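Long-range contacts in geranyltranstransferase (Roseobacter denitrificans, PDB 4LLS), which probably catalyses the magnesium-dependent condensation of isopentenyl diphosphate with allylic diphosphates such as farnesyl diphosphate, lengthening the prenyl chain toward geranylgeranyl diphosphate: residues Leu69-Ala74 with Glu83-Ala88; His77-Gly82 with Ala213-Ala218; Leu138-Val143 with Ser161-Ser166. All blocks are in the same frame, centred on the assembly; numbering follows the deposited sequence.

Contact 1 (Leu69-Ala74 with Glu83-Ala88)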
ATOM      1  N   LEU A  69     -20.395  -3.834  -3.442  1.00 10.93           N
ATOM      2  CA  LEU A  69     -20.914  -2.955  -2.414  1.00 11.08           C
ATOM      3  C   LEU A  69     -20.712  -1.487  -2.750  1.00 11.54           C
ATOM      4  O   LEU A  69     -21.568  -0.644  -2.495  1.00 11.52           O
ATOM      5  CB  LEU A  69     -20.332  -3.292  -1.036  1.00 11.14           C
ATOM      6  CG  LEU A  69     -20.873  -4.580  -0.419  1.00 12.89           C
ATOM      7  CD1 LEU A  69     -20.048  -4.992   0.775  1.00 12.97           C
ATOM      8  CD2 LEU A  69     -22.336  -4.425  -0.001  1.00 13.47           C
ATOM      9  N   VAL A  70     -19.532  -1.166  -3.280  1.00 10.60           N
ATOM     10  CA  VAL A  70     -19.262   0.215  -3.668  1.00 11.00           C
ATOM     11  C   VAL A  70     -20.227   0.652  -4.756  1.00 11.21           C
ATOM     12  O   VAL A  70     -20.881   1.691  -4.644  1.00 11.83           O
ATOM     13  CB  VAL A  70     -17.811   0.411  -4.158  1.00 10.14           C
ATOM     14  CG1 VAL A  70     -17.597   1.789  -4.756  1.00 11.75           C
ATOM     15  CG2 VAL A  70     -16.832   0.163  -3.030  1.00 10.88           C
ATOM     16  N   LEU A  71     -20.352  -0.162  -5.778  1.00 11.95           N
ATOM     17  CA  LEU A  71     -21.220   0.193  -6.922  1.00 12.45           C
ATOM     18  C   LEU A  71     -22.673   0.305  -6.486  1.00 12.39           C
ATOM     19  O   LEU A  71     -23.394   1.196  -6.924  1.00 12.73           O
ATOM     20  CB  LEU A  71     -21.090  -0.824  -8.036  1.00 11.69           C
ATOM     21  CG  LEU A  71     -19.721  -0.872  -8.706  1.00 12.91           C
ATOM     22  CD1 LEU A  71     -19.627  -1.943  -9.760  1.00 15.80           C
ATOM     23  CD2 LEU A  71     -19.386   0.462  -9.320  1.00 15.32           C
ATOM     24  N   GLU A  72     -23.115  -0.585  -5.628  1.00 11.83           N
ATOM     25  CA  GLU A  72     -24.531  -0.591  -5.253  1.00 12.91           C
ATOM     26  C   GLU A  72     -24.875   0.460  -4.222  1.00 13.91           C
ATOM     27  O   GLU A  72     -25.968   1.019  -4.241  1.00 14.02           O
ATOM     28  CB  GLU A  72     -24.964  -1.996  -4.822  1.00 13.98           C
ATOM     29  CG  GLU A  72     -25.000  -2.970  -5.955  1.00 16.69           C
ATOM     30  CD  GLU A  72     -25.912  -2.526  -7.092  1.00 18.11           C
ATOM     31  OE1 GLU A  72     -25.493  -2.631  -8.259  1.00 21.38           O
ATOM     32  OE2 GLU A  72     -27.005  -2.005  -6.793  1.00 18.75           O
ATOM     33  N   THR A  73     -23.980   0.766  -3.292  1.00 11.56           N
ATOM     34  CA  THR A  73     -24.227   1.889  -2.408  1.00 11.63           C
ATOM     35  C   THR A  73     -24.115   3.218  -3.158  1.00 13.92           C
ATOM     36  O   THR A  73     -24.815   4.169  -2.821  1.00 14.00           O
ATOM     37  CB  THR A  73     -23.342   1.834  -1.155  1.00 12.36           C
ATOM     38  OG1 THR A  73     -21.954   1.970  -1.505  1.00 11.65           O
ATOM     39  CG2 THR A  73     -23.608   0.556  -0.350  1.00 12.24           C
ATOM     40  N   ALA A  74     -23.268   3.293  -4.172  1.00 13.10           N
ATOM     41  CA  ALA A  74     -23.245   4.493  -5.036  1.00 14.10           C
ATOM     42  C   ALA A  74     -24.587   4.655  -5.759  1.00 15.25           C
ATOM     43  O   ALA A  74     -25.166   5.759  -5.771  1.00 15.03           O
ATOM     44  CB  ALA A  74     -22.113   4.395  -6.023  1.00 13.75           C
ATOM     45  N   GLU A  83     -18.201   7.013 -12.257  1.00 17.45           N
ATOM     46  CA  GLU A  83     -17.378   7.508 -11.145  1.00 16.96           C
ATOM     47  C   GLU A  83     -17.114   6.386 -10.127  1.00 14.87           C
ATOM     48  O   GLU A  83     -15.970   6.144  -9.705  1.00 13.96           O
ATOM     49  CB  GLU A  83     -17.998   8.693 -10.419  1.00 21.15           C
ATOM     50  CG  GLU A  83     -18.015   9.920 -11.309  1.00 24.63           C
ATOM     51  CD  GLU A  83     -18.845  11.044 -10.767  1.00 26.36           C
ATOM     52  OE1 GLU A  83     -19.111  11.103  -9.556  1.00 25.90           O
ATOM     53  OE2 GLU A  83     -19.159  11.935 -11.601  1.00 39.42           O
ATOM     54  N   ALA A  84     -18.158   5.646  -9.773  1.00 14.99           N
ATOM     55  CA  ALA A  84     -18.061   4.698  -8.676  1.00 14.23           C
ATOM     56  C   ALA A  84     -17.101   3.575  -9.020  1.00 14.23           C
ATOM     57  O   ALA A  84     -16.499   2.994  -8.124  1.00 11.97           O
ATOM     58  CB  ALA A  84     -19.431   4.137  -8.368  1.00 13.84           C
ATOM     59  N   ILE A  85     -16.967   3.229 -10.296  1.00 13.09           N
ATOM     60  CA  ILE A  85     -16.054   2.150 -10.717  1.00 11.78           C
ATOM     61  C   ILE A  85     -14.622   2.353 -10.173  1.00 12.20           C
ATOM     62  O   ILE A  85     -13.905   1.382  -9.951  1.00 12.18           O
ATOM     63  CB  ILE A  85     -16.076   1.952 -12.245  1.00 13.47           C
ATOM     64  CG1 ILE A  85     -15.419   0.645 -12.614  1.00 13.20           C
ATOM     65  CG2 ILE A  85     -15.431   3.127 -12.975  1.00 14.46           C
ATOM     66  CD1 ILE A  85     -16.057  -0.610 -12.057  1.00 15.24           C
ATOM     67  N   TRP A  86     -14.159   3.609 -10.065  1.00 12.11           N
ATOM     68  CA  TRP A  86     -12.809   3.854  -9.586  1.00 12.64           C
ATOM     69  C   TRP A  86     -12.664   3.318  -8.157  1.00 11.31           C
ATOM     70  O   TRP A  86     -11.651   2.673  -7.827  1.00 11.70           O
ATOM     71  CB  TRP A  86     -12.464   5.339  -9.665  1.00 11.68           C
ATOM     72  CG  TRP A  86     -12.354   5.824 -11.085  1.00 13.36           C
ATOM     73  CD1 TRP A  86     -13.353   6.313 -11.865  1.00 14.39           C
ATOM     74  CD2 TRP A  86     -11.199   5.730 -11.904  1.00 13.27           C
ATOM     75  NE1 TRP A  86     -12.884   6.505 -13.165  1.00 16.50           N
ATOM     76  CE2 TRP A  86     -11.564   6.145 -13.216  1.00 15.57           C
ATOM     77  CE3 TRP A  86      -9.900   5.255 -11.682  1.00 14.91           C
ATOM     78  CZ2 TRP A  86     -10.662   6.134 -14.272  1.00 15.30           C
ATOM     79  CZ3 TRP A  86      -9.014   5.284 -12.712  1.00 15.83           C
ATOM     80  CH2 TRP A  86      -9.384   5.746 -13.993  1.00 16.13           C
ATOM     81  N   SER A  87     -13.601   3.671  -7.286  1.00 11.37           N
ATOM     82  CA  SER A  87     -13.546   3.229  -5.897  1.00 10.83           C
ATOM     83  C   SER A  87     -13.824   1.730  -5.774  1.00 11.40           C
ATOM     84  O   SER A  87     -13.246   1.035  -4.915  1.00 10.94           O
ATOM     85  CB  SER A  87     -14.559   3.998  -5.078  1.00 12.34           C
ATOM     86  OG  SER A  87     -14.157   5.328  -4.910  1.00 13.97           O
ATOM     87  N   ALA A  88     -14.672   1.191  -6.625  1.00 11.31           N
ATOM     88  CA  ALA A  88     -14.923  -0.245  -6.626  1.00 10.91           C
ATOM     89  C   ALA A  88     -13.675  -1.035  -6.986  1.00  9.89           C
ATOM     90  O   ALA A  88     -13.382  -2.085  -6.388  1.00 10.76           O
ATOM     91  CB  ALA A  88     -16.081  -0.592  -7.596  1.00 10.50           C
TER

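Contact 2 (His77-Gly82 with Ala213-Ala218)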
ATOM      1  N   HIS A  77     -27.219   6.090  -3.714  1.00 15.68           N
ATOM      2  CA  HIS A  77     -27.039   7.520  -3.460  1.00 19.26           C
ATOM      3  C   HIS A  77     -26.974   8.308  -4.779  1.00 17.33           C
ATOM      4  O   HIS A  77     -26.583   9.481  -4.764  1.00 19.80           O
ATOM      5  CB  HIS A  77     -25.786   7.729  -2.619  1.00 19.93           C
ATOM      6  CG  HIS A  77     -26.019   7.527  -1.168  1.00 18.54           C
ATOM      7  ND1 HIS A  77     -25.835   6.316  -0.532  1.00 20.39           N
ATOM      8  CD2 HIS A  77     -26.502   8.366  -0.232  1.00 17.06           C
ATOM      9  CE1 HIS A  77     -26.237   6.412   0.720  1.00 17.85           C
ATOM     10  NE2 HIS A  77     -26.541   7.675   0.951  1.00 23.90           N
ATOM     11  N   ASP A  78     -27.488   7.722  -5.846  1.00 18.17           N
ATOM     12  CA  ASP A  78     -27.559   8.346  -7.184  1.00 19.05           C
ATOM     13  C   ASP A  78     -26.210   8.881  -7.702  1.00 21.39           C
ATOM     14  O   ASP A  78     -26.119   9.936  -8.368  1.00 22.68           O
ATOM     15  CB  ASP A  78     -28.593   9.493  -7.196  1.00 21.27           C
ATOM     16  CG  ASP A  78     -29.989   9.022  -6.840  1.00 25.86           C
ATOM     17  OD1 ASP A  78     -30.375   7.907  -7.246  1.00 28.30           O
ATOM     18  OD2 ASP A  78     -30.673   9.768  -6.114  1.00 32.00           O
ATOM     19  N   ILE A  79     -25.148   8.149  -7.396  1.00 15.76           N
ATOM     20  CA  ILE A  79     -23.814   8.456  -7.909  1.00 16.56           C
ATOM     21  C   ILE A  79     -23.569   7.643  -9.185  1.00 16.92           C
ATOM     22  O   ILE A  79     -23.848   6.463  -9.214  1.00 21.40           O
ATOM     23  CB  ILE A  79     -22.738   8.092  -6.871  1.00 14.83           C
ATOM     24  CG1 ILE A  79     -22.848   8.977  -5.648  1.00 16.52           C
ATOM     25  CG2 ILE A  79     -21.339   8.143  -7.475  1.00 16.35           C
ATOM     26  CD1 ILE A  79     -22.487  10.438  -5.893  1.00 21.46           C
ATOM     27  N   ALA A  80     -22.976   8.273 -10.197  1.00 21.17           N
ATOM     28  CA  ALA A  80     -22.787   7.664 -11.508  1.00 22.66           C
ATOM     29  C   ALA A  80     -21.868   6.451 -11.395  1.00 20.10           C
ATOM     30  O   ALA A  80     -20.822   6.524 -10.734  1.00 17.24           O
ATOM     31  CB  ALA A  80     -22.175   8.676 -12.476  1.00 24.43           C
ATOM     32  N   ALA A  81     -22.221   5.391 -12.093  1.00 19.16           N
ATOM     33  CA  ALA A  81     -21.419   4.179 -12.160  1.00 18.05           C
ATOM     34  C   ALA A  81     -20.040   4.461 -12.710  1.00 18.19           C
ATOM     35  O   ALA A  81     -19.047   3.824 -12.299  1.00 18.82           O
ATOM     36  CB  ALA A  81     -22.121   3.107 -12.986  1.00 21.43           C
ATOM     37  N   GLY A  82     -19.953   5.399 -13.655  1.00 17.32           N
ATOM     38  CA  GLY A  82     -18.687   5.731 -14.266  1.00 18.08           C
ATOM     39  C   GLY A  82     -17.702   6.383 -13.327  1.00 19.77           C
ATOM     40  O   GLY A  82     -16.499   6.332 -13.605  1.00 20.45           O
ATOM     41  N   ALA A 213     -22.188   6.400   0.273  1.00 14.20           N
ATOM     42  CA  ALA A 213     -22.562   7.552   1.047  1.00 13.36           C
ATOM     43  C   ALA A 213     -21.427   8.573   1.020  1.00 15.72           C
ATOM     44  O   ALA A 213     -21.682   9.781   0.855  1.00 15.71           O
ATOM     45  CB  ALA A 213     -22.927   7.153   2.460  1.00 15.17           C
ATOM     46  N   ARG A 214     -20.190   8.131   1.213  1.00 13.96           N
ATOM     47  CA  ARG A 214     -19.078   9.063   1.164  1.00 15.17           C
ATOM     48  C   ARG A 214     -19.000   9.788  -0.188  1.00 15.37           C
ATOM     49  O   ARG A 214     -18.769  11.007  -0.254  1.00 15.49           O
ATOM     50  CB  ARG A 214     -17.781   8.334   1.499  1.00 14.83           C
ATOM     51  CG  ARG A 214     -17.650   7.999   2.963  1.00 15.85           C
ATOM     52  CD  ARG A 214     -16.296   7.396   3.276  1.00 16.67           C
ATOM     53  NE  ARG A 214     -16.102   7.189   4.713  1.00 19.46           N
ATOM     54  CZ  ARG A 214     -15.745   6.056   5.299  1.00 15.81           C
ATOM     55  NH1 ARG A 214     -15.496   4.967   4.591  1.00 16.03           N
ATOM     56  NH2 ARG A 214     -15.569   6.031   6.618  1.00 19.29           N
ATOM     57  N   LEU A 215     -19.238   9.088  -1.281  1.00 14.54           N
ATOM     58  CA  LEU A 215     -19.202   9.664  -2.617  1.00 13.16           C
ATOM     59  C   LEU A 215     -20.262  10.765  -2.762  1.00 15.49           C
ATOM     60  O   LEU A 215     -20.053  11.716  -3.507  1.00 17.91           O
ATOM     61  CB  LEU A 215     -19.426   8.607  -3.682  1.00 14.68           C
ATOM     62  CG  LEU A 215     -18.222   7.657  -3.863  1.00 13.63           C
ATOM     63  CD1 LEU A 215     -18.596   6.427  -4.658  1.00 15.51           C
ATOM     64  CD2 LEU A 215     -17.115   8.383  -4.589  1.00 15.81           C
ATOM     65  N   ALA A 216     -21.346  10.631  -2.019  1.00 15.98           N
ATOM     66  CA  ALA A 216     -22.456  11.597  -2.119  1.00 14.88           C
ATOM     67  C   ALA A 216     -22.425  12.610  -0.980  1.00 18.81           C
ATOM     68  O   ALA A 216     -23.354  13.394  -0.814  1.00 19.21           O
ATOM     69  CB  ALA A 216     -23.789  10.854  -2.146  1.00 15.93           C
ATOM     70  N   GLN A 217     -21.374  12.584  -0.166  1.00 18.57           N
ATOM     71  CA  GLN A 217     -21.233  13.480   0.978  1.00 18.92           C
ATOM     72  C   GLN A 217     -22.476  13.358   1.874  1.00 22.53           C
ATOM     73  O   GLN A 217     -23.026  14.363   2.355  1.00 22.65           O
ATOM     74  CB  GLN A 217     -21.018  14.937   0.481  1.00 25.02           C
ATOM     75  CG  GLN A 217     -19.797  15.102  -0.446  1.00 29.13           C
ATOM     76  CD  GLN A 217     -19.770  16.430  -1.209  1.00 28.28           C
ATOM     77  OE1 GLN A 217     -19.998  16.492  -2.423  1.00 32.95           O
ATOM     78  NE2 GLN A 217     -19.533  17.487  -0.486  1.00 28.35           N
ATOM     79  N   ALA A 218     -22.920  12.115   2.066  1.00 18.22           N
ATOM     80  CA  ALA A 218     -24.121  11.777   2.821  1.00 17.52           C
ATOM     81  C   ALA A 218     -23.789  11.038   4.103  1.00 16.95           C
ATOM     82  O   ALA A 218     -22.669  10.586   4.268  1.00 18.69           O
ATOM     83  CB  ALA A 218     -25.043  10.925   1.975  1.00 18.90           C
TER

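Contact 3 (Leu138-Val143 with Ser161-Ser166)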
ATOM      1  N   LEU A 138      -1.800   0.829  -6.037  1.00 10.03           N
ATOM      2  CA  LEU A 138      -2.762   1.025  -7.112  1.00 10.63           C
ATOM      3  C   LEU A 138      -4.144   1.386  -6.500  1.00 10.44           C
ATOM      4  O   LEU A 138      -4.873   2.229  -7.018  1.00 10.99           O
ATOM      5  CB  LEU A 138      -2.877  -0.239  -7.953  1.00 11.42           C
ATOM      6  CG  LEU A 138      -3.823  -0.099  -9.136  1.00 11.78           C
ATOM      7  CD1 LEU A 138      -3.238   0.885 -10.152  1.00 17.20           C
ATOM      8  CD2 LEU A 138      -4.044  -1.460  -9.788  1.00 13.43           C
ATOM      9  N   ALA A 139      -4.518   0.790  -5.361  1.00 10.46           N
ATOM     10  CA  ALA A 139      -5.770   1.141  -4.708  1.00 11.23           C
ATOM     11  C   ALA A 139      -5.844   2.637  -4.440  1.00  9.07           C
ATOM     12  O   ALA A 139      -6.872   3.290  -4.670  1.00 10.18           O
ATOM     13  CB  ALA A 139      -5.912   0.354  -3.410  1.00 10.52           C
ATOM     14  N   PHE A 140      -4.764   3.201  -3.912  1.00  9.61           N
ATOM     15  CA  PHE A 140      -4.738   4.618  -3.636  1.00 10.66           C
ATOM     16  C   PHE A 140      -4.695   5.486  -4.892  1.00 10.93           C
ATOM     17  O   PHE A 140      -5.333   6.535  -4.915  1.00 10.81           O
ATOM     18  CB  PHE A 140      -3.588   4.940  -2.683  1.00  9.85           C
ATOM     19  CG  PHE A 140      -3.856   4.468  -1.277  1.00  9.52           C
ATOM     20  CD1 PHE A 140      -3.258   3.329  -0.773  1.00 10.23           C
ATOM     21  CD2 PHE A 140      -4.712   5.169  -0.460  1.00 10.99           C
ATOM     22  CE1 PHE A 140      -3.589   2.853   0.463  1.00 12.74           C
ATOM     23  CE2 PHE A 140      -5.035   4.696   0.776  1.00 12.74           C
ATOM     24  CZ  PHE A 140      -4.478   3.539   1.244  1.00 13.57           C
ATOM     25  N   GLU A 141      -4.059   5.018  -5.958  1.00  9.88           N
ATOM     26  CA  GLU A 141      -4.102   5.709  -7.242  1.00 10.92           C
ATOM     27  C   GLU A 141      -5.523   5.769  -7.759  1.00 12.77           C
ATOM     28  O   GLU A 141      -5.994   6.821  -8.192  1.00 12.41           O
ATOM     29  CB  GLU A 141      -3.191   5.036  -8.244  1.00 10.63           C
ATOM     30  CG  GLU A 141      -3.220   5.713  -9.604  1.00 13.40           C
ATOM     31  CD  GLU A 141      -2.154   5.232 -10.584  1.00 16.43           C
ATOM     32  OE1 GLU A 141      -1.380   4.331 -10.250  1.00 15.20           O
ATOM     33  OE2 GLU A 141      -2.148   5.696 -11.765  1.00 17.85           O
ATOM     34  N   LEU A 142      -6.235   4.654  -7.659  1.00 11.61           N
ATOM     35  CA  LEU A 142      -7.590   4.564  -8.208  1.00 10.78           C
ATOM     36  C   LEU A 142      -8.590   5.470  -7.472  1.00 10.65           C
ATOM     37  O   LEU A 142      -9.436   6.106  -8.101  1.00 11.94           O
ATOM     38  CB  LEU A 142      -8.040   3.111  -8.231  1.00 11.52           C
ATOM     39  CG  LEU A 142      -7.278   2.204  -9.184  1.00 12.52           C
ATOM     40  CD1 LEU A 142      -7.599   0.761  -8.964  1.00 14.80           C
ATOM     41  CD2 LEU A 142      -7.589   2.625 -10.612  1.00 17.87           C
ATOM     42  N   VAL A 143      -8.507   5.557  -6.146  1.00 11.80           N
ATOM     43  CA  VAL A 143      -9.468   6.341  -5.397  1.00 12.80           C
ATOM     44  C   VAL A 143      -9.190   7.832  -5.477  1.00 12.46           C
ATOM     45  O   VAL A 143     -10.106   8.650  -5.228  1.00 14.73           O
ATOM     46  CB  VAL A 143      -9.564   5.789  -3.956  1.00 15.07           C
ATOM     47  CG1 VAL A 143      -8.439   6.224  -3.059  1.00 12.17           C
ATOM     48  CG2 VAL A 143     -10.933   5.962  -3.351  1.00 20.83           C
ATOM     49  N   SER A 161      -9.937   7.520   4.720  1.00 11.05           N
ATOM     50  CA  SER A 161     -10.695   6.424   5.267  1.00 11.02           C
ATOM     51  C   SER A 161     -10.153   5.042   4.839  1.00 10.60           C
ATOM     52  O   SER A 161     -10.188   4.093   5.623  1.00 11.96           O
ATOM     53  CB  SER A 161     -12.212   6.608   4.992  1.00 12.06           C
ATOM     54  OG  SER A 161     -12.500   6.584   3.636  1.00 12.82           O
ATOM     55  N   LEU A 162      -9.704   4.927   3.596  1.00 10.45           N
ATOM     56  CA  LEU A 162      -9.197   3.628   3.100  1.00 10.48           C
ATOM     57  C   LEU A 162      -7.918   3.292   3.877  1.00 11.14           C
ATOM     58  O   LEU A 162      -7.686   2.163   4.252  1.00 10.83           O
ATOM     59  CB  LEU A 162      -8.960   3.719   1.596  1.00 10.30           C
ATOM     60  CG  LEU A 162      -8.450   2.442   0.958  1.00 10.20           C
ATOM     61  CD1 LEU A 162      -9.444   1.310   1.152  1.00 13.39           C
ATOM     62  CD2 LEU A 162      -8.112   2.656  -0.514  1.00 13.19           C
ATOM     63  N   ALA A 163      -7.075   4.308   4.102  1.00  9.90           N
ATOM     64  CA  ALA A 163      -5.840   4.085   4.828  1.00 10.41           C
ATOM     65  C   ALA A 163      -6.116   3.668   6.237  1.00 11.48           C
ATOM     66  O   ALA A 163      -5.466   2.747   6.742  1.00 11.93           O
ATOM     67  CB  ALA A 163      -4.952   5.321   4.818  1.00  9.97           C
ATOM     68  N   ARG A 164      -7.091   4.289   6.891  1.00 10.69           N
ATOM     69  CA  ARG A 164      -7.439   3.878   8.240  1.00 11.66           C
ATOM     70  C   ARG A 164      -8.083   2.489   8.341  1.00 12.41           C
ATOM     71  O   ARG A 164      -7.814   1.750   9.293  1.00 13.85           O
ATOM     72  CB  ARG A 164      -8.271   4.974   8.931  1.00 13.70           C
ATOM     73  CG  ARG A 164      -7.394   6.177   9.118  1.00 16.74           C
ATOM     74  CD  ARG A 164      -8.087   7.252   9.844  1.00 20.05           C
ATOM     75  NE  ARG A 164      -7.102   8.250  10.243  1.00 20.08           N
ATOM     76  CZ  ARG A 164      -7.397   9.525  10.355  1.00 19.56           C
ATOM     77  NH1 ARG A 164      -6.462  10.383  10.745  1.00 18.97           N
ATOM     78  NH2 ARG A 164      -8.614   9.922  10.078  1.00 18.89           N
ATOM     79  N   ALA A 165      -8.905   2.137   7.364  1.00 11.20           N
ATOM     80  CA  ALA A 165      -9.458   0.783   7.295  1.00 11.00           C
ATOM     81  C   ALA A 165      -8.360  -0.260   7.073  1.00 12.59           C
ATOM     82  O   ALA A 165      -8.493  -1.394   7.503  1.00 12.38           O
ATOM     83  CB  ALA A 165     -10.494   0.691   6.197  1.00 11.78           C
ATOM     84  N   SER A 166      -7.355   0.089   6.267  1.00 11.10           N
ATOM     85  CA  SER A 166      -6.415  -0.902   5.722  1.00 10.17           C
ATOM     86  C   SER A 166      -5.205  -1.156   6.612  1.00 10.28           C
ATOM     87  O   SER A 166      -4.500  -2.152   6.434  1.00 11.60           O
ATOM     88  CB  SER A 166      -5.968  -0.478   4.323  1.00 11.39           C
ATOM     89  OG  SER A 166      -7.072  -0.423   3.412  1.00 12.56           O
TER

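Contact 1 (Leu69-Ala74 with Glu83-Ala88)
Val-70 and Leu-71 meet Ala-84 and Ala-88 across two helical segments whose axes approach to 8.5 Å, with N-to-C directions 148° apart, so they run roughly antiparallel. The alanines Ala-74, Ala-84 and Ala-88 permit this close spacing: Val-70 CA and Ala-88 CA are 5.3 Å apart, and the contact buries 267 Å² in all. The CB of Val-70 is directed toward the opposing helix. Its CG1, held anti to the backbone N (chi1 171°), is carried against backbone and comes within 3.5 Å of Ala-88 N, where it also meets the carbonyl oxygen of Ala-84 and CB of Ser-87. The branch point is close too, with Val-70 CB 4.0 Å from Ala-88 CB. With an alanine here, the loss of both methyls would probably open a gap above the Ala-84 to Ala-88 backbone turn. Leu-71 starts off to one flank and bends back: its CG lies 3.8 Å from Ala-88 CB, while its CD2 drops to 3.8 Å from Ala-84 CB. The methyl of Ala-84 is thereby touched by two residues, since it also meets that of Ala-74, CB to CB, at 3.6 Å. No hydrogen bond crosses, and the fit rests on apolar packing of aliphatic carbons against one another and against peptide backbone. The two segments belong to helices 65-76 and 81-102, which follow one another through a short turn as a helical hairpin of this all-alpha prenyl synthase. Helix 22-43 lies along one flank, where Ala-31 touches Leu-71 and Val-35 touches Ile-85. On helix 190-215, Ser-208 and Ala-211 pack on Val-70, whereas Leu-69 reaches Tyr-226 and Leu-230 of helix 221-244.

Contact 2 (His77-Gly82 with Ala213-Ala218)
The imidazole of His-77 lies flat over the backbone of Ala-213: Ala-213 CA sits 3.8 Å from the ring centroid and only 10° off the ring normal, a CH-pi contact made over the centre of the face. The first torsion, with CG anti to the carbonyl carbon (chi1 -82°), carries the ring there. The methyl of Ala-213 reaches farther out, 3.8 Å from His-77 CE1. Two more methyls lie oblique to the ring: Ala-218 CB is 3.7 Å from His-77 CD2, and Ala-216 CB comes equally near to His-77 CB. The ring's rotation is probably restrained from its own helix, where ND1 is hydrogen-bonded to Thr-73 O. Ile-79 makes the second half of the contact. Its side chain crosses that of Leu-215 at about a right angle, with Ile-79 CG1 4.0 Å from Leu-215 CB, and the terminal CD1 presses on backbone at 3.6 Å from Leu-215 O.

Asp-78 and Gln-217, each with positive phi, are the C-prime residues of Schellman motifs, defined by Ile-79 N to Ala-74 O and Ala-218 N to Ala-213 O (2.9 Å each). The 256 Å² buried between the two segments thus joins the turn between helices 65-76 and 81-102 to the end of helix 190-215. Leu-223 of helix 221-244 touches His-77 and Ala-213, Tyr-292 meets the imidazole nearly perpendicularly, and helix 152-166 packs on Leu-215 through Leu-158.

Contact 3 (Leu138-Val143 with Ser161-Ser166)
One face of the Phe-140 ring carries Leu-162 CD2, 3.9 Å above the ring plane and displaced toward the rim. Measured to the ring centroid this methyl is at 4.2 Å, over the face, which defines a CH-pi contact. The edge meets backbone: Phe-140 CZ is 3.9 Å from Ala-163 CA, and the amide nitrogen of Ala-163 lies in the ring plane at that rim. The phenyl therefore fits between the Leu-162 side chain and the main chain of the following residue, Ala-163. Leu-162 has CG anti to the backbone N (chi1 -179°), which sends CG across the gap; with chi2 at 60° Leu-162 CD2 then lies 4.3 Å from Ala-139 CB and near Val-143 CG1. These long side chains span helix axes 11.3 Å apart at closest and running roughly antiparallel, at 154°, in helices 125-144 and 152-166 of the alpha-helical prenyl synthase fold.

The same helices form part of the homodimer interface. Phe-140 stacks on Phe-140 of the second subunit, and Glu-141 OE2 forms an intersubunit salt bridge with Arg-164 NE of the second subunit, a pairing repeated in reverse. Within helix 152-166, Ser-166 OG donates to Leu-162 O at 2.8 Å while Ser-166 N approaches that oxygen from the opposite face of the carbonyl plane, so two donors grip one acceptor. Trp-207 of helix 190-215 touches both Leu-162 and Val-143.

In the fold
Contacts 1 and 2 lie closest, their centres about 8 Å apart, and both involve the chain near the start of helix 81-102; the probable hydrogen bond from Ile-79 N to Ala-74 O connects them. Contact 3 is about 14 Å from contact 1 and 17 Å from contact 2, measured between centres. Along the chain the segments of contacts 1 and 2 alternate, and contact 3 lies in sequence between the two segments of contact 2. Trp-86 and Ser-87 join contact 1 to contact 3 by packing on Leu-142 and Val-143. Helix 81-102 reaches onward to His-95, Ser-98 and calcium-binding Asp-102: its beginning packs in contact 1 and its far end lines the ligand pockets.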